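Local structure of uncharacterized protein MJ1062 (Methanocaldococcus jannaschii, 3EO4) at residues Leu35-Lys38 / Ile42-Glu45; Met28-Asn33 / Gly94-Glu99. The protein is uncharacterized, but this part of its chain is a GNAT-type domain that probably transfers acyl groups, within a longer protein also assigned hexosyltransferase activity. All blocks are in the same frame, centred on the assembly; numbering follows the deposited sequence.

In the fold
Contact 2 is buried, its centre about 9 Å from the centre of the chain, where helix 24-31 packs on the end of strand 92-97, an edge strand of the five-stranded antiparallel sheet. Contact 1, with about 15 Å between the same kinds of centre, is local, partly buried and nearer the surface: it folds the loop after helix 34-37 back over Tyr37. Helices 24-31 and 34-37 are consecutive. Contact 1 is nested within the chain closed by contact 2, and Gln43 NE2 reaches Arg31 O to join the two. Contact 2 is apolar and CH-pi in character; contact 1 sets an aromatic ring against amide groups, with a water at its margin. Both touch the second subunit.

Contact 1: residues Leu35-Lys38 / Ile42-Glu45; sequences LIYK and IQKE
Tyr37, on the short helix 34-37, presents its ring to the loop 42-45, and Gln43 supplies the nearest group: NE2 lies 3.4 Å from Tyr37 CD1. With CG set between the backbone N and the carbonyl carbon (chi1 68°), the ring is swung against the loop. Gln43 crosses the tyrosine at about a right angle; its extended chain carries the amide out to the ring, the two planes 18° apart, and lays CD 3.5 Å from Tyr37 CB. Farther along the ring, Glu45 O stands over one face near the rim, while Tyr37 CE2 meets the peptide link at Glu45 N, 3.6 Å away. Gln43 NE2 donates to Glu45 O (3.0 Å, 158° at the hydrogen) and also bonds to Arg31 O, so two bonds fix the rotation of the amide. In the plane of the ring, a water joins Tyr37 OH (2.6 Å) to Lys44 O, to which it donates. Tyrosine suits this place because its ring can be buried under peptide groups while its hydroxyl keeps a water partner; the loop is thus held to the helix by packing and a water bridge, without a direct hydrogen bond.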
loop_
_atom_site.group_PDB
_atom_site.type_symbol
_atom_site.label_atom_id
_atom_site.label_comp_id
_atom_site.label_asym_id
_atom_site.label_seq_id
_atom_site.Cartn_x
_atom_site.Cartn_y
_atom_site.Cartn_z
ATOM N N LEU A 35 -1.550 -6.347 -9.103
ATOM C CA LEU A 35 -2.972 -6.651 -9.200
ATOM C C LEU A 35 -3.765 -5.401 -9.582
ATOM O O LEU A 35 -4.911 -5.486 -10.021
ATOM C CB LEU A 35 -3.485 -7.173 -7.834
ATOM C CG LEU A 35 -3.544 -8.649 -7.460
ATOM C CD1 LEU A 35 -2.699 -9.584 -8.344
ATOM C CD2 LEU A 35 -3.215 -8.785 -5.983
ATOM N N ILE A 36 -3.151 -4.249 -9.356
ATOM C CA ILE A 36 -3.713 -2.969 -9.713
ATOM C C ILE A 36 -3.075 -2.433 -10.990
ATOM O O ILE A 36 -3.791 -1.990 -11.892
ATOM C CB ILE A 36 -3.576 -1.951 -8.562
ATOM C CG1 ILE A 36 -4.473 -2.390 -7.395
ATOM C CG2 ILE A 36 -4.015 -0.557 -9.009
ATOM C CD1 ILE A 36 -4.401 -1.521 -6.156
ATOM N N TYR A 37 -1.744 -2.508 -11.107
ATOM C CA TYR A 37 -1.104 -1.845 -12.224
ATOM C C TYR A 37 -1.237 -2.622 -13.531
ATOM O O TYR A 37 -0.798 -2.165 -14.591
ATOM C CB TYR A 37 0.320 -1.353 -11.888
ATOM C CG TYR A 37 1.415 -2.389 -11.637
ATOM C CD1 TYR A 37 2.044 -2.485 -10.391
ATOM C CD2 TYR A 37 1.877 -3.210 -12.663
ATOM C CE1 TYR A 37 3.091 -3.410 -10.177
ATOM C CE2 TYR A 37 2.916 -4.125 -12.458
ATOM C CZ TYR A 37 3.517 -4.219 -11.216
ATOM O OH TYR A 37 4.539 -5.143 -11.041
ATOM N N LYS A 38 -1.843 -3.805 -13.431
ATOM C CA LYS A 38 -2.439 -4.540 -14.556
ATOM C C LYS A 38 -3.294 -3.643 -15.442
ATOM O O LYS A 38 -3.460 -3.899 -16.626
ATOM C CB LYS A 38 -3.498 -5.476 -13.993
ATOM C CG LYS A 38 -3.215 -6.875 -13.866
ATOM C CD LYS A 38 -4.524 -7.484 -13.371
ATOM C CE LYS A 38 -5.489 -7.719 -14.544
ATOM N NZ LYS A 38 -5.511 -9.136 -14.934
ATOM N N ILE A 42 0.920 0.592 -19.960
ATOM C CA ILE A 42 2.313 0.089 -19.978
ATOM C C ILE A 42 3.108 -0.152 -18.662
ATOM O O ILE A 42 4.274 -0.554 -18.737
ATOM C CB ILE A 42 3.220 0.878 -20.966
ATOM C CG1 ILE A 42 3.875 2.090 -20.266
ATOM C CG2 ILE A 42 2.490 1.148 -22.284
ATOM C CD1 ILE A 42 3.377 3.402 -20.669
ATOM N N GLN A 43 2.525 0.077 -17.482
ATOM C CA GLN A 43 3.282 -0.198 -16.248
ATOM C C GLN A 43 3.490 -1.712 -16.151
ATOM O O GLN A 43 2.533 -2.485 -16.287
ATOM C CB GLN A 43 2.583 0.349 -15.000
ATOM C CG GLN A 43 3.462 0.397 -13.745
ATOM C CD GLN A 43 2.753 1.036 -12.530
ATOM O OE1 GLN A 43 1.884 1.880 -12.689
ATOM N NE2 GLN A 43 3.116 0.616 -11.322
ATOM N N LYS A 44 4.735 -2.123 -15.924
ATOM C CA LYS A 44 5.084 -3.537 -15.811
ATOM C C LYS A 44 5.880 -3.807 -14.550
ATOM O O LYS A 44 6.392 -4.916 -14.387
ATOM C CB LYS A 44 5.928 -3.992 -17.009
ATOM C CG LYS A 44 5.402 -3.536 -18.353
ATOM C CD LYS A 44 5.122 -4.704 -19.281
ATOM C CE LYS A 44 3.635 -5.030 -19.300
ATOM N NZ LYS A 44 3.372 -6.261 -20.107
ATOM N N GLU A 45 6.006 -2.797 -13.686
ATOM C CA GLU A 45 6.899 -2.869 -12.520
ATOM C C GLU A 45 6.352 -2.016 -11.391
ATOM O O GLU A 45 5.592 -1.087 -11.643
ATOM C CB GLU A 45 8.315 -2.365 -12.859
ATOM C CG GLU A 45 9.135 -3.196 -13.873
ATOM C CD GLU A 45 9.421 -4.643 -13.430
ATOM O OE1 GLU A 45 9.204 -4.970 -12.236
ATOM O OE2 GLU A 45 9.869 -5.452 -14.276
HETATM O O HOH W 1 5.150 -7.029 -12.758
#

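Contact 2: residues Met28-Asn33 / Gly94-Glu99; sequences MAWRSN and GILIGE
Trp30 and Gly98 meet at the tightest point of this contact, where the end of helix 24-31 packs on the end of strand 92-97 and the residue just after it. Gly98 CA sits over one face of the indole, 3.4 Å from the centroid of the five-membered ring and 14° off its normal, a CH-pi contact. Gly98, with no side chain, leaves its CA bare against the indole, 3.4 Å from Trp30 CD1 and from Trp30 NE1. Glycine lets the flat indole come right down on the backbone. Beside it, Leu96 extends with CG anti to its backbone N (chi1 171°), which carries the two methyls toward the helix. CD2 lies 3.7 Å from Trp30 CB and 3.9 Å from Trp30 CE3, filling the angle between the indole and its stem. The other branch, CD1, rests 3.6 Å from Arg31 CG.

At Arg31 the packing gives way to a looser, polar side. Beyond CG the chain bends at chi3 (97°) and takes the guanidinium to a bound MES molecule, probably from the crystallisation liquor, with which NH1 forms a salt bridge. Arginine combines an apolar stem for Leu96 with a charged end that can stay at the partly exposed side, where MES happens to bind. Ser32, where the helix ends, returns OG to Met28 O (2.8 Å). Ala29 of the second subunit also packs on Trp30, placing the indole close to the dimer interface.

No hydrogen bond crosses between 28-33 and 94-99. Their cohesion therefore rests on close fit and dispersion, with a CH-pi component at Gly98, while polar groups find partners outside the pair of segments: Arg31 with MES, Glu99 with Arg76, Asn33 with Ser32 of the second subunit.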
loop_
_atom_site.group_PDB
_atom_site.type_symbol
_atom_site.label_atom_id
_atom_site.label_comp_id
_atom_site.label_asym_id
_atom_site.label_seq_id
_atom_site.Cartn_x
_atom_site.Cartn_y
_atom_site.Cartn_z
HETATM N N MSE A 28 1.673 5.259 -3.175
HETATM C CA MSE A 28 2.645 4.465 -3.961
HETATM C C MSE A 28 2.446 2.955 -3.745
HETATM O O MSE A 28 2.586 2.179 -4.671
HETATM C CB MSE A 28 4.086 4.846 -3.648
HETATM C CG MSE A 28 5.080 4.118 -4.519
HETATM SE SE MSE A 28 6.917 4.706 -4.159
HETATM C CE MSE A 28 6.912 4.425 -2.233
ATOM N N ALA A 29 2.129 2.547 -2.527
ATOM C CA ALA A 29 1.958 1.129 -2.228
ATOM C C ALA A 29 0.794 0.480 -3.002
ATOM O O ALA A 29 0.903 -0.658 -3.490
ATOM C CB ALA A 29 1.808 0.904 -0.739
ATOM N N TRP A 30 -0.294 1.217 -3.142
ATOM C CA TRP A 30 -1.385 0.778 -3.995
ATOM C C TRP A 30 -0.979 0.687 -5.478
ATOM O O TRP A 30 -1.263 -0.299 -6.138
ATOM C CB TRP A 30 -2.544 1.738 -3.863
ATOM C CG TRP A 30 -3.244 1.682 -2.547
ATOM C CD1 TRP A 30 -3.397 0.585 -1.712
ATOM C CD2 TRP A 30 -3.927 2.771 -1.923
ATOM N NE1 TRP A 30 -4.147 0.945 -0.600
ATOM C CE2 TRP A 30 -4.482 2.281 -0.709
ATOM C CE3 TRP A 30 -4.141 4.114 -2.283
ATOM C CZ2 TRP A 30 -5.232 3.099 0.154
ATOM C CZ3 TRP A 30 -4.869 4.926 -1.421
ATOM C CH2 TRP A 30 -5.425 4.401 -0.212
ATOM N N ARG A 31 -0.323 1.710 -5.997
ATOM C CA ARG A 31 0.069 1.716 -7.417
ATOM C C ARG A 31 1.189 0.755 -7.793
ATOM O O ARG A 31 1.490 0.589 -8.991
ATOM C CB ARG A 31 0.473 3.140 -7.846
ATOM C CG ARG A 31 -0.663 4.140 -7.666
ATOM C CD ARG A 31 -0.350 5.455 -8.379
ATOM N NE ARG A 31 -0.980 5.507 -9.704
ATOM C CZ ARG A 31 -0.411 5.121 -10.842
ATOM N NH1 ARG A 31 -1.106 5.215 -11.973
ATOM N NH2 ARG A 31 0.840 4.645 -10.859
ATOM N N SER A 32 1.863 0.204 -6.788
ATOM C CA SER A 32 2.969 -0.719 -7.000
ATOM C C SER A 32 2.476 -2.141 -6.864
ATOM O O SER A 32 3.247 -3.069 -6.930
ATOM C CB SER A 32 4.121 -0.444 -6.029
ATOM O OG SER A 32 4.576 0.908 -6.142
ATOM N N ASN A 33 1.174 -2.312 -6.677
ATOM C CA ASN A 33 0.604 -3.634 -6.625
ATOM C C ASN A 33 0.238 -4.105 -8.041
ATOM O O ASN A 33 -0.612 -3.494 -8.679
ATOM C CB ASN A 33 -0.616 -3.615 -5.704
ATOM C CG ASN A 33 -1.041 -4.995 -5.286
ATOM O OD1 ASN A 33 -1.069 -5.908 -6.084
ATOM N ND2 ASN A 33 -1.406 -5.144 -4.027
ATOM N N GLY A 94 -9.490 10.090 -12.643
ATOM C CA GLY A 94 -8.832 8.819 -12.314
ATOM C C GLY A 94 -9.319 8.274 -10.974
ATOM O O GLY A 94 -9.654 9.047 -10.056
ATOM N N ILE A 95 -9.378 6.951 -10.852
ATOM C CA ILE A 95 -9.856 6.345 -9.606
ATOM C C ILE A 95 -9.082 5.051 -9.350
ATOM O O ILE A 95 -8.749 4.327 -10.287
ATOM C CB ILE A 95 -11.431 6.092 -9.639
ATOM C CG1 ILE A 95 -11.946 5.323 -8.419
ATOM C CG2 ILE A 95 -11.847 5.289 -10.890
ATOM C CD1 ILE A 95 -12.548 6.216 -7.350
ATOM N N LEU A 96 -8.846 4.746 -8.079
ATOM C CA LEU A 96 -8.144 3.548 -7.677
ATOM C C LEU A 96 -8.670 3.195 -6.296
ATOM O O LEU A 96 -8.657 4.038 -5.425
ATOM C CB LEU A 96 -6.663 3.891 -7.605
ATOM C CG LEU A 96 -5.545 3.031 -7.044
ATOM C CD1 LEU A 96 -4.241 3.841 -7.238
ATOM C CD2 LEU A 96 -5.693 2.703 -5.580
ATOM N N ILE A 97 -9.200 1.988 -6.122
ATOM C CA ILE A 97 -9.528 1.475 -4.805
ATOM C C ILE A 97 -8.394 0.508 -4.453
ATOM O O ILE A 97 -8.190 -0.491 -5.149
ATOM C CB ILE A 97 -10.935 0.779 -4.766
ATOM C CG1 ILE A 97 -12.049 1.758 -5.192
ATOM C CG2 ILE A 97 -11.215 0.106 -3.392
ATOM C CD1 ILE A 97 -12.267 2.934 -4.197
ATOM N N GLY A 98 -7.654 0.843 -3.382
ATOM C CA GLY A 98 -6.537 0.047 -2.903
ATOM C C GLY A 98 -6.859 -1.270 -2.201
ATOM O O GLY A 98 -6.120 -2.222 -2.374
ATOM N N GLU A 99 -7.937 -1.349 -1.415
ATOM C CA GLU A 99 -8.304 -2.625 -0.779
ATOM C C GLU A 99 -9.052 -3.444 -1.778
ATOM O O GLU A 99 -10.040 -2.956 -2.319
ATOM C CB GLU A 99 -9.243 -2.458 0.427
ATOM C CG GLU A 99 -8.774 -1.510 1.450
ATOM C CD GLU A 99 -9.515 -1.618 2.785
ATOM O OE1 GLU A 99 -9.216 -0.770 3.641
ATOM O OE2 GLU A 99 -10.368 -2.518 2.996
#